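Local coordinates for alkaline phosphatase (Thermus thermophilus, PDB 7KWD), which probably hydrolyses phosphate monoesters as a homodimeric alkaline phosphatase, using two zinc ions and one magnesium ion, at residues Lys107-Asn110 with His116-Gly119; Glu249-Ala254 with Leu297-Ala302; Val438-Tyr443 with Thr458-Leu463. All coordinates share one frame; numbering follows the deposited sequence.

In the fold
Interaction 3 lies between the other two. Its T458 packs on interaction 1, with T458 CG2 4.1 Å from K107 N, and D456 joins them further by a salt bridge to K107 and a hydrogen bond to T458. Its Y443 rests on interaction 2, where Y443 CZ is 3.6 Å from T301 CB. Interactions 1 and 2 do not touch, with centres about 33 Å apart on opposite sides of the chain's centre. Each lies some way from the metal site: side chain to side chain, T108 is about 10 Å from S95, the predicted phosphoserine nucleophile, V251 about 9 Å from the magnesium ligand E270, and V460 about 10 Å from the magnesium ligand T148.

Interaction 1. Residues Lys107-Asn110 with His116-Gly119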
# COMPACT_ATOMS: atom_id res chain seq x y z
N LYS A 107 6.66 -13.34 -17.44
CA LYS A 107 7.44 -13.27 -16.21
C LYS A 107 8.84 -13.76 -16.50
O LYS A 107 9.02 -14.75 -17.22
CB LYS A 107 6.83 -14.13 -15.11
CG LYS A 107 5.35 -13.87 -14.87
CD LYS A 107 5.19 -12.70 -13.91
CE LYS A 107 3.81 -12.64 -13.27
NZ LYS A 107 3.59 -11.31 -12.58
N THR A 108 9.83 -13.05 -15.97
CA THR A 108 11.23 -13.44 -16.06
C THR A 108 11.81 -13.50 -14.65
O THR A 108 11.18 -13.13 -13.66
CB THR A 108 12.04 -12.47 -16.93
OG1 THR A 108 12.02 -11.16 -16.34
CG2 THR A 108 11.43 -12.40 -18.30
N VAL A 109 13.00 -14.05 -14.59
CA VAL A 109 13.79 -14.07 -13.36
C VAL A 109 14.40 -12.69 -13.17
O VAL A 109 14.79 -12.03 -14.14
CB VAL A 109 14.85 -15.16 -13.47
CG1 VAL A 109 15.88 -14.95 -12.40
CG2 VAL A 109 14.17 -16.55 -13.39
N ASN A 110 14.47 -12.25 -11.91
CA ASN A 110 15.06 -10.94 -11.61
C ASN A 110 16.47 -10.87 -12.18
O ASN A 110 17.28 -11.77 -11.96
CB ASN A 110 15.10 -10.71 -10.09
CG ASN A 110 13.70 -10.60 -9.45
OD1 ASN A 110 12.69 -10.53 -10.16
ND2 ASN A 110 13.65 -10.59 -8.11
N HIS A 116 15.24 -14.53 -20.70
CA HIS A 116 14.93 -15.50 -19.67
C HIS A 116 16.20 -15.96 -18.98
O HIS A 116 17.30 -15.78 -19.49
CB HIS A 116 14.18 -16.70 -20.26
CG HIS A 116 12.71 -16.47 -20.37
ND1 HIS A 116 11.97 -15.91 -19.34
CD2 HIS A 116 11.84 -16.70 -21.37
CE1 HIS A 116 10.72 -15.79 -19.72
NE2 HIS A 116 10.61 -16.28 -20.95
N ALA A 117 16.05 -16.62 -17.84
CA ALA A 117 17.23 -17.03 -17.07
C ALA A 117 18.13 -17.99 -17.84
O ALA A 117 19.28 -18.20 -17.45
CB ALA A 117 16.81 -17.70 -15.76
N ASP A 118 17.63 -18.60 -18.91
CA ASP A 118 18.42 -19.53 -19.70
C ASP A 118 19.04 -18.85 -20.90
O ASP A 118 19.62 -19.52 -21.74
CB ASP A 118 17.56 -20.72 -20.16
CG ASP A 118 16.47 -20.30 -21.12
OD1 ASP A 118 16.36 -19.09 -21.42
OD2 ASP A 118 15.71 -21.19 -21.61
N GLY A 119 18.86 -17.54 -21.03
CA GLY A 119 19.40 -16.82 -22.17
C GLY A 119 18.47 -16.65 -23.34
O GLY A 119 18.80 -15.91 -24.26
O HOH W 1 13.42 -16.36 -17.09
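H116 turns the edge of its ring to the carbonyl O of K107, which lies in the plane of the imidazole, 3.2 Å from H116 CE1, where the ring's polarised C-H can point at the oxygen. The methyl T108 CG2 approaches the same part of the ring obliquely, 3.7 Å from H116 ND1. Further along, V109 CG2 meets A117 CB at 3.7 Å, a small apolar contact for which a short methyl and a branched side chain are well matched.

A water completes the first shell. It accepts a hydrogen bond from A117 N at 2.7 Å. A second bond joins it to H116 ND1, also at 2.7 Å. The third, from V109 N at 3.4 Å, is weak. The water thus joins the two segments where they make no direct hydrogen bond.

Outside this shell, H116 NE2 donates to the carbonyl O of P475, so both ring nitrogens have partners and the ring's rotation is fixed. T108 has chi1 62°, which sends OG1 to N100 of helix 95-104 and leaves CG2 for the imidazole. A117 is the second residue of a type I turn from H116 to G119, closed by G119 N bonding to H116 O, and glycine suits the positive phi of 93° at its end. V109 and A117 also pack against helix 479-487, while V109 touches L333 of the second subunit. Because the P475 carbonyl can only accept, NE2 must carry a proton; the water at the other nitrogen then ties the ring to the backbone of its own segment, and only weakly to V109 N.

Interaction 2. Residues Glu249-Ala254 with Leu297-Ala302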
# COMPACT_ATOMS: atom_id res chain seq x y z
N GLU A 249 11.79 19.22 -17.79
CA GLU A 249 12.61 19.83 -18.84
C GLU A 249 13.02 18.81 -19.89
O GLU A 249 13.12 19.13 -21.08
CB GLU A 249 13.86 20.49 -18.23
CG GLU A 249 13.58 21.87 -17.60
CD GLU A 249 14.72 22.44 -16.75
OE1 GLU A 249 15.48 21.69 -16.10
OE2 GLU A 249 14.84 23.67 -16.74
N MET A 250 13.30 17.59 -19.45
CA MET A 250 13.67 16.54 -20.40
C MET A 250 12.48 16.14 -21.26
O MET A 250 12.61 16.03 -22.48
CB MET A 250 14.25 15.34 -19.64
CG MET A 250 15.67 15.60 -19.11
SD MET A 250 16.52 14.16 -18.45
CE MET A 250 15.98 13.96 -16.88
N VAL A 251 11.30 15.96 -20.65
CA VAL A 251 10.11 15.65 -21.46
C VAL A 251 9.81 16.79 -22.45
O VAL A 251 9.45 16.54 -23.61
CB VAL A 251 8.91 15.35 -20.55
CG1 VAL A 251 7.68 15.18 -21.37
CG2 VAL A 251 9.17 14.05 -19.73
N GLN A 252 9.91 18.05 -22.01
CA GLN A 252 9.61 19.17 -22.92
C GLN A 252 10.46 19.10 -24.18
O GLN A 252 9.99 19.48 -25.26
CB GLN A 252 9.84 20.51 -22.22
CG GLN A 252 8.88 20.78 -21.10
CD GLN A 252 9.15 22.09 -20.37
OE1 GLN A 252 10.20 22.27 -19.71
NE2 GLN A 252 8.17 23.00 -20.42
N ALA A 253 11.70 18.60 -24.07
CA ALA A 253 12.54 18.46 -25.25
C ALA A 253 12.16 17.25 -26.08
O ALA A 253 12.25 17.29 -27.31
CB ALA A 253 14.02 18.37 -24.83
N ALA A 254 11.74 16.16 -25.44
CA ALA A 254 11.51 14.94 -26.19
C ALA A 254 10.17 14.95 -26.91
O ALA A 254 10.06 14.49 -28.05
CB ALA A 254 11.58 13.73 -25.26
N LEU A 297 3.18 14.89 -15.39
CA LEU A 297 1.82 14.43 -15.65
C LEU A 297 0.99 15.51 -16.31
O LEU A 297 0.24 15.25 -17.26
CB LEU A 297 1.19 14.03 -14.34
CG LEU A 297 0.18 12.91 -14.23
CD1 LEU A 297 0.56 11.69 -15.02
CD2 LEU A 297 0.06 12.62 -12.71
N GLU A 298 1.11 16.73 -15.80
CA GLU A 298 0.35 17.84 -16.33
C GLU A 298 0.73 18.09 -17.76
O GLU A 298 -0.14 18.29 -18.61
CB GLU A 298 0.59 19.07 -15.47
CG GLU A 298 -0.14 18.92 -14.14
CD GLU A 298 -0.07 20.14 -13.25
OE1 GLU A 298 0.96 20.85 -13.29
OE2 GLU A 298 -1.04 20.36 -12.49
N LEU A 299 2.02 17.99 -18.06
CA LEU A 299 2.49 18.10 -19.43
C LEU A 299 1.94 17.00 -20.32
O LEU A 299 1.49 17.24 -21.44
CB LEU A 299 4.01 18.07 -19.45
CG LEU A 299 4.62 19.07 -20.40
CD1 LEU A 299 4.27 20.49 -19.94
CD2 LEU A 299 6.11 18.82 -20.39
N LEU A 300 2.00 15.75 -19.83
CA LEU A 300 1.61 14.63 -20.67
C LEU A 300 0.11 14.63 -20.91
O LEU A 300 -0.34 14.29 -22.00
CB LEU A 300 2.06 13.32 -20.01
CG LEU A 300 3.57 13.17 -19.89
CD1 LEU A 300 3.93 11.83 -19.23
CD2 LEU A 300 4.28 13.32 -21.26
N THR A 301 -0.70 14.95 -19.88
CA THR A 301 -2.14 14.94 -20.09
C THR A 301 -2.55 16.08 -21.03
O THR A 301 -3.38 15.89 -21.92
CB THR A 301 -2.90 15.03 -18.77
OG1 THR A 301 -2.51 16.19 -18.04
CG2 THR A 301 -2.65 13.80 -17.96
N ALA A 302 -1.92 17.23 -20.90
CA ALA A 302 -2.23 18.32 -21.83
C ALA A 302 -1.88 17.93 -23.25
O ALA A 302 -2.63 18.24 -24.18
CB ALA A 302 -1.51 19.60 -21.40
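L299 and V251 lie alongside each other between two helices, pointing in opposing senses, and the methyl L299 CD2 comes to within 4.1 Å of V251 CG1. The same leucine methyl takes a closer neighbour to the side: the aliphatic CG of Q252 lies 3.5 Å from L299 CD2, the two side chains crossing at about a right angle. Q252 suits this exposed margin because its CG methylene can lie against the leucine methyl while its chain, extended beyond CG, carries the amide onward past the contact.

Deeper in, L300 meets V251, again at about a right angle. With V251 CG1 anti to the backbone N (chi1 174°), that one methyl reaches both leucines and is 3.9 Å from L300 CD2. It touches L299 CD2 and L300 CD2 from directions roughly perpendicular to each other. The axes of the two segments approach to 10.5 Å, a separation that the leucine and valine side chains span. The segments run nearly the same way, 22° apart, and the touching atoms are all carbon.

V251 also touches V139 on strand 135-140, and L300 packs on I42 and F44 of strand 40-46, so the buried side of the contact rests on neighbouring parts of the central parallel strands. Two nearly parallel helices laid side by side over such strands are characteristic of the alpha/beta fold of alkaline phosphatases, in which helices flank a central sheet.

Interaction 3. Residues Val438-Tyr443 with Thr458-Leu463; sequences VMLLLY and THVFRL
L440 points from its strand toward helix 459-468, which receives it on V460 and L463. Its CB is still short of the helix, 5.5 Å from V460 CG2. From there CG runs anti to the backbone N (chi1 166°), which carries the fork of the side chain toward the helix. L440 CG is nearer than CB but still 4.9 Å from V460 CG2, so contact is left to the methyls. One prong, L440 CD1, comes to 4.0 Å from V460 CG2, the valine and leucine passing flank to flank with opposed headings. The other prong, L440 CD2, reaches L463 CD1 at 4.3 Å. A leucine suits this place because its two methyls can touch two helix residues, V460 and L463, and L440 also touches I83 on the adjoining strand 80-84.

Strand 438-443 pairs antiparallel with strands 80-84 and 310-325 in the alpha/beta core of the alkaline phosphatase family, and helix 459-468 covers it here; the axes of strand 438-443 and helix segment 459-463 approach to 11.6 Å, 7° apart. Two residues along the strand, L442 faces the same helix. L463 CD1 thus touches both L440 and L442, the second contact being a long 4.5 Å from L442 CD2 to L463 CD1.

On the helix, R462 NH1 donates to H459 ND1 at 3.2 Å, lying in the ring plane and nearly in its own guanidinium plane. H459 NE2 is hydrogen-bonded to the carbonyl O of P32, consistent with a neutral imidazole protonated on NE2 and gripped at both nitrogens.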
# COMPACT_ATOMS: atom_id res chain seq x y z
N VAL A 438 0.29 -2.40 -7.12
CA VAL A 438 0.52 -0.97 -7.27
C VAL A 438 -0.30 -0.41 -8.44
O VAL A 438 -1.00 -1.13 -9.15
CB VAL A 438 2.01 -0.65 -7.47
CG1 VAL A 438 2.75 -0.95 -6.17
CG2 VAL A 438 2.56 -1.47 -8.62
N MET A 439 -0.19 0.90 -8.60
CA MET A 439 -1.05 1.69 -9.47
C MET A 439 -0.89 1.36 -10.95
O MET A 439 0.21 1.25 -11.47
CB MET A 439 -0.72 3.16 -9.27
CG MET A 439 -1.38 4.11 -10.23
SD MET A 439 -0.84 5.80 -9.91
CE MET A 439 0.74 5.85 -10.61
N LEU A 440 -2.04 1.27 -11.64
CA LEU A 440 -2.10 1.28 -13.10
C LEU A 440 -3.23 2.20 -13.52
O LEU A 440 -4.37 2.02 -13.07
CB LEU A 440 -2.35 -0.11 -13.66
CG LEU A 440 -2.76 -0.25 -15.13
CD1 LEU A 440 -1.68 0.21 -16.14
CD2 LEU A 440 -3.05 -1.71 -15.38
N LEU A 441 -2.93 3.16 -14.39
CA LEU A 441 -3.87 4.21 -14.75
C LEU A 441 -3.81 4.50 -16.24
O LEU A 441 -2.72 4.61 -16.81
CB LEU A 441 -3.56 5.50 -13.97
CG LEU A 441 -4.07 6.87 -14.43
CD1 LEU A 441 -5.53 7.00 -14.12
CD2 LEU A 441 -3.30 7.95 -13.68
N LEU A 442 -4.98 4.69 -16.84
CA LEU A 442 -5.11 4.94 -18.27
C LEU A 442 -5.69 6.32 -18.52
O LEU A 442 -6.74 6.68 -17.96
CB LEU A 442 -6.02 3.92 -18.94
CG LEU A 442 -5.61 2.45 -18.74
CD1 LEU A 442 -6.66 1.52 -19.37
CD2 LEU A 442 -4.27 2.23 -19.34
N TYR A 443 -5.04 7.09 -19.36
CA TYR A 443 -5.48 8.46 -19.64
C TYR A 443 -5.60 8.58 -21.14
O TYR A 443 -4.59 8.65 -21.87
CB TYR A 443 -4.52 9.50 -19.06
CG TYR A 443 -5.04 10.91 -19.24
CD1 TYR A 443 -4.81 11.63 -20.40
CD2 TYR A 443 -5.80 11.51 -18.25
CE1 TYR A 443 -5.31 12.91 -20.58
CE2 TYR A 443 -6.28 12.79 -18.41
CZ TYR A 443 -6.03 13.49 -19.57
OH TYR A 443 -6.53 14.77 -19.71
N THR A 458 2.00 -8.36 -16.43
CA THR A 458 2.17 -8.70 -17.84
C THR A 458 1.03 -8.15 -18.69
O THR A 458 1.15 -8.09 -19.92
CB THR A 458 2.23 -10.21 -18.07
OG1 THR A 458 1.11 -10.86 -17.44
CG2 THR A 458 3.53 -10.76 -17.50
N HIS A 459 -0.08 -7.77 -18.08
CA HIS A 459 -1.17 -7.25 -18.89
C HIS A 459 -0.84 -5.89 -19.49
O HIS A 459 -1.44 -5.49 -20.49
CB HIS A 459 -2.44 -7.15 -18.08
CG HIS A 459 -3.65 -6.97 -18.93
ND1 HIS A 459 -4.00 -7.88 -19.90
CD2 HIS A 459 -4.54 -5.97 -19.00
CE1 HIS A 459 -5.09 -7.46 -20.52
NE2 HIS A 459 -5.44 -6.30 -19.98
N VAL A 460 0.13 -5.18 -18.90
CA VAL A 460 0.51 -3.91 -19.49
C VAL A 460 1.03 -4.15 -20.91
O VAL A 460 0.74 -3.36 -21.83
CB VAL A 460 1.53 -3.19 -18.61
CG1 VAL A 460 2.11 -2.07 -19.42
CG2 VAL A 460 0.83 -2.72 -17.33
N PHE A 461 1.74 -5.25 -21.13
CA PHE A 461 2.16 -5.63 -22.48
C PHE A 461 0.97 -5.78 -23.42
O PHE A 461 0.97 -5.24 -24.53
CB PHE A 461 2.94 -6.93 -22.42
CG PHE A 461 3.42 -7.42 -23.76
CD1 PHE A 461 4.48 -6.80 -24.40
CD2 PHE A 461 2.81 -8.51 -24.37
CE1 PHE A 461 4.94 -7.26 -25.62
CE2 PHE A 461 3.25 -8.97 -25.59
CZ PHE A 461 4.33 -8.35 -26.21
N ARG A 462 -0.08 -6.49 -22.98
CA ARG A 462 -1.27 -6.66 -23.82
C ARG A 462 -1.95 -5.33 -24.11
O ARG A 462 -2.42 -5.10 -25.24
CB ARG A 462 -2.24 -7.63 -23.14
CG ARG A 462 -1.63 -9.00 -23.07
CD ARG A 462 -2.62 -10.07 -22.65
NE ARG A 462 -1.86 -11.18 -22.11
CZ ARG A 462 -1.55 -11.28 -20.83
NH1 ARG A 462 -1.97 -10.35 -19.98
NH2 ARG A 462 -0.82 -12.30 -20.42
N LEU A 463 -2.03 -4.44 -23.12
CA LEU A 463 -2.65 -3.15 -23.36
C LEU A 463 -1.85 -2.33 -24.37
O LEU A 463 -2.43 -1.67 -25.24
CB LEU A 463 -2.76 -2.37 -22.06
CG LEU A 463 -3.60 -2.99 -20.95
CD1 LEU A 463 -3.41 -2.15 -19.69
CD2 LEU A 463 -5.01 -3.07 -21.37